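Local coordinates for oxidoreductase, 2OG-Fe oxygenase family protein, putative, expressed (Oryza sativa subsp. japonica, PDB 5XEG) that probably acts as an iron- and 2-oxoglutarate-dependent dioxygenase of the AlkB family, represented here by its oxygenase domain with 2-oxoglutarate bound, at residues Leu53-Met58 / Leu126-Thr131. Residues are numbered along the deposited sequence; the frame is centred on the assembly and turned at random.
Sequences LSLQMM and LVNFYT. With AKG (2-oxoglutaric acid), chain B.
L55 turns its CG away from its own backbone N (chi1 177°), while Y130 keeps its CG beside the backbone N (chi1 -59°). These torsions place L55 CD1 over the centre of one face of the Y130 ring, 3.8 Å from the centroid, as a CH-pi contact. The same methyl also touches N128 CB at 3.8 Å. The ring, backed on that face, reaches the cosubstrate with its hydroxyl: Y130 OH donates to 2-oxoglutarate O4 over 2.7 Å. N128 ND2 donates to O2, at the other end of the ligand, over 2.8 Å. R48 and R223 also bond the ligand; R48 further holds N128 OD1, which helps fix the amide. A phenylalanine in place of Y130 could keep the L55 contact but would probably leave the O4 carboxylate short of one hydrogen-bond donor.

The backbones pair antiparallel. Q56 and F129 bond each other in both directions, and F129 N to Q56 O is nearly straight (2.8 Å, 175°). M58 and V127 also bond in both directions, less straight, and T131 N closes the end on S54 O. On the face away from the ligand, a water joins Q56 NE2 to F129 O, 3.0 Å from each. M58 CG lies beside V127 CB at 4.0 Å. On the ligand face, M57 CB meets L126 CD2 at 3.9 Å.

Strand 55-59 is an edge strand of the larger sheet of this double-stranded beta-helix fold. Strand 124-131 lies between it and strand 223-229, while L136 of strand 134-139 touches both L55 and Y130.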
loop_
_atom_site.group_PDB
_atom_site.type_symbol
_atom_site.label_atom_id
_atom_site.label_comp_id
_atom_site.label_asym_id
_atom_site.label_seq_id
_atom_site.Cartn_x
_atom_site.Cartn_y
_atom_site.Cartn_z
ATOM N N LEU A 53 -11.711 -8.258 7.027
ATOM C CA LEU A 53 -11.620 -9.225 8.108
ATOM C C LEU A 53 -10.218 -9.105 8.702
ATOM O O LEU A 53 -9.264 -9.043 7.954
ATOM C CB LEU A 53 -11.711 -10.671 7.590
ATOM C CG LEU A 53 -13.034 -11.290 7.123
ATOM C CD1 LEU A 53 -12.728 -12.681 6.501
ATOM C CD2 LEU A 53 -14.097 -11.443 8.239
ATOM N N SER A 54 -10.123 -9.075 10.041
ATOM C CA SER A 54 -8.830 -9.173 10.713
ATOM C C SER A 54 -7.857 -8.144 10.248
ATOM O O SER A 54 -6.690 -8.444 10.044
ATOM C CB SER A 54 -8.255 -10.549 10.555
ATOM O OG SER A 54 -9.180 -11.491 11.144
ATOM N N LEU A 55 -8.365 -6.918 10.192
ATOM C CA LEU A 55 -7.636 -5.765 9.710
ATOM C C LEU A 55 -7.673 -4.655 10.750
ATOM O O LEU A 55 -8.739 -4.254 11.219
ATOM C CB LEU A 55 -8.313 -5.229 8.422
ATOM C CG LEU A 55 -7.723 -3.942 7.802
ATOM C CD1 LEU A 55 -6.290 -4.183 7.394
ATOM C CD2 LEU A 55 -8.510 -3.604 6.550
ATOM N N GLN A 56 -6.509 -4.104 11.046
ATOM C CA GLN A 56 -6.390 -2.838 11.741
ATOM C C GLN A 56 -5.609 -1.832 10.888
ATOM O O GLN A 56 -4.853 -2.206 9.987
ATOM C CB GLN A 56 -5.593 -3.099 13.036
ATOM C CG GLN A 56 -6.229 -4.148 14.004
ATOM C CD GLN A 56 -5.202 -4.485 15.109
ATOM O OE1 GLN A 56 -4.970 -3.649 15.924
ATOM N NE2 GLN A 56 -4.555 -5.673 15.067
ATOM N N MET A 57 -5.792 -0.549 11.161
ATOM C CA MET A 57 -5.190 0.484 10.333
ATOM C C MET A 57 -4.748 1.665 11.153
ATOM O O MET A 57 -5.254 1.885 12.255
ATOM C CB MET A 57 -6.134 0.947 9.216
ATOM C CG MET A 57 -7.444 1.528 9.736
ATOM S SD MET A 57 -8.542 2.101 8.390
ATOM C CE MET A 57 -7.770 3.656 8.009
ATOM N N MET A 58 -3.865 2.440 10.568
ATOM C CA MET A 58 -3.577 3.783 11.066
ATOM C C MET A 58 -3.001 4.564 9.958
ATOM O O MET A 58 -2.428 3.987 9.007
ATOM C CB MET A 58 -2.591 3.748 12.256
ATOM C CG MET A 58 -1.214 3.213 12.008
ATOM S SD MET A 58 0.114 3.748 13.241
ATOM C CE MET A 58 0.203 5.416 12.728
ATOM N N LEU A 126 -1.510 5.073 4.380
ATOM C CA LEU A 126 -2.379 4.219 5.136
ATOM C C LEU A 126 -1.544 2.955 5.460
ATOM O O LEU A 126 -1.003 2.282 4.541
ATOM C CB LEU A 126 -3.561 3.863 4.293
ATOM C CG LEU A 126 -4.836 3.337 4.886
ATOM C CD1 LEU A 126 -5.772 2.998 3.725
ATOM C CD2 LEU A 126 -4.651 2.183 5.844
ATOM N N VAL A 127 -1.458 2.659 6.743
ATOM C CA VAL A 127 -0.834 1.478 7.263
ATOM C C VAL A 127 -1.915 0.498 7.700
ATOM O O VAL A 127 -2.664 0.756 8.668
ATOM C CB VAL A 127 0.071 1.830 8.464
ATOM C CG1 VAL A 127 0.947 0.634 8.860
ATOM C CG2 VAL A 127 0.901 3.070 8.109
ATOM N N ASN A 128 -1.954 -0.635 6.994
ATOM C CA ASN A 128 -2.883 -1.714 7.205
ATOM C C ASN A 128 -2.127 -2.891 7.817
ATOM O O ASN A 128 -1.099 -3.337 7.257
ATOM C CB ASN A 128 -3.439 -2.179 5.835
ATOM C CG ASN A 128 -4.340 -1.183 5.183
ATOM O OD1 ASN A 128 -5.385 -0.819 5.745
ATOM N ND2 ASN A 128 -3.978 -0.743 3.989
ATOM N N PHE A 129 -2.644 -3.462 8.885
ATOM C CA PHE A 129 -2.083 -4.670 9.424
ATOM C C PHE A 129 -3.137 -5.774 9.376
ATOM O O PHE A 129 -4.214 -5.642 9.933
ATOM C CB PHE A 129 -1.564 -4.562 10.815
ATOM C CG PHE A 129 -0.952 -5.897 11.272
ATOM C CD1 PHE A 129 0.199 -6.302 10.676
ATOM C CD2 PHE A 129 -1.609 -6.735 12.123
ATOM C CE1 PHE A 129 0.760 -7.506 10.971
ATOM C CE2 PHE A 129 -1.027 -7.958 12.451
ATOM C CZ PHE A 129 0.115 -8.332 11.852
ATOM N N TYR A 130 -2.803 -6.879 8.693
ATOM C CA TYR A 130 -3.668 -8.027 8.600
ATOM C C TYR A 130 -3.105 -9.180 9.423
ATOM O O TYR A 130 -1.913 -9.466 9.278
ATOM C CB TYR A 130 -3.680 -8.520 7.150
ATOM C CG TYR A 130 -4.132 -7.569 6.096
ATOM C CD1 TYR A 130 -3.253 -6.591 5.600
ATOM C CD2 TYR A 130 -5.407 -7.672 5.535
ATOM C CE1 TYR A 130 -3.624 -5.701 4.618
ATOM C CE2 TYR A 130 -5.796 -6.743 4.556
ATOM C CZ TYR A 130 -4.868 -5.823 4.070
ATOM O OH TYR A 130 -5.326 -4.974 3.098
ATOM N N THR A 131 -3.891 -9.788 10.316
ATOM C CA THR A 131 -3.480 -11.078 10.891
ATOM C C THR A 131 -3.663 -12.189 9.877
ATOM O O THR A 131 -3.979 -11.937 8.715
ATOM C CB THR A 131 -4.151 -11.356 12.231
ATOM O OG1 THR A 131 -5.563 -11.371 12.047
ATOM C CG2 THR A 131 -3.784 -10.301 13.186
HETATM C C1 AKG B . -6.083 -0.045 0.882
HETATM O O1 AKG B . -6.619 0.921 0.296
HETATM O O2 AKG B . -6.036 -0.118 2.130
HETATM C C2 AKG B . -5.495 -1.119 0.088
HETATM O O5 AKG B . -5.964 -1.402 -1.002
HETATM C C3 AKG B . -4.303 -1.877 0.621
HETATM C C4 AKG B . -4.215 -3.234 -0.067
HETATM C C5 AKG B . -3.064 -4.020 0.513
HETATM O O3 AKG B . -2.131 -4.361 -0.246
HETATM O O4 AKG B . -3.087 -4.300 1.732
HETATM O O HOH W 1 -5.119 -6.967 12.430
#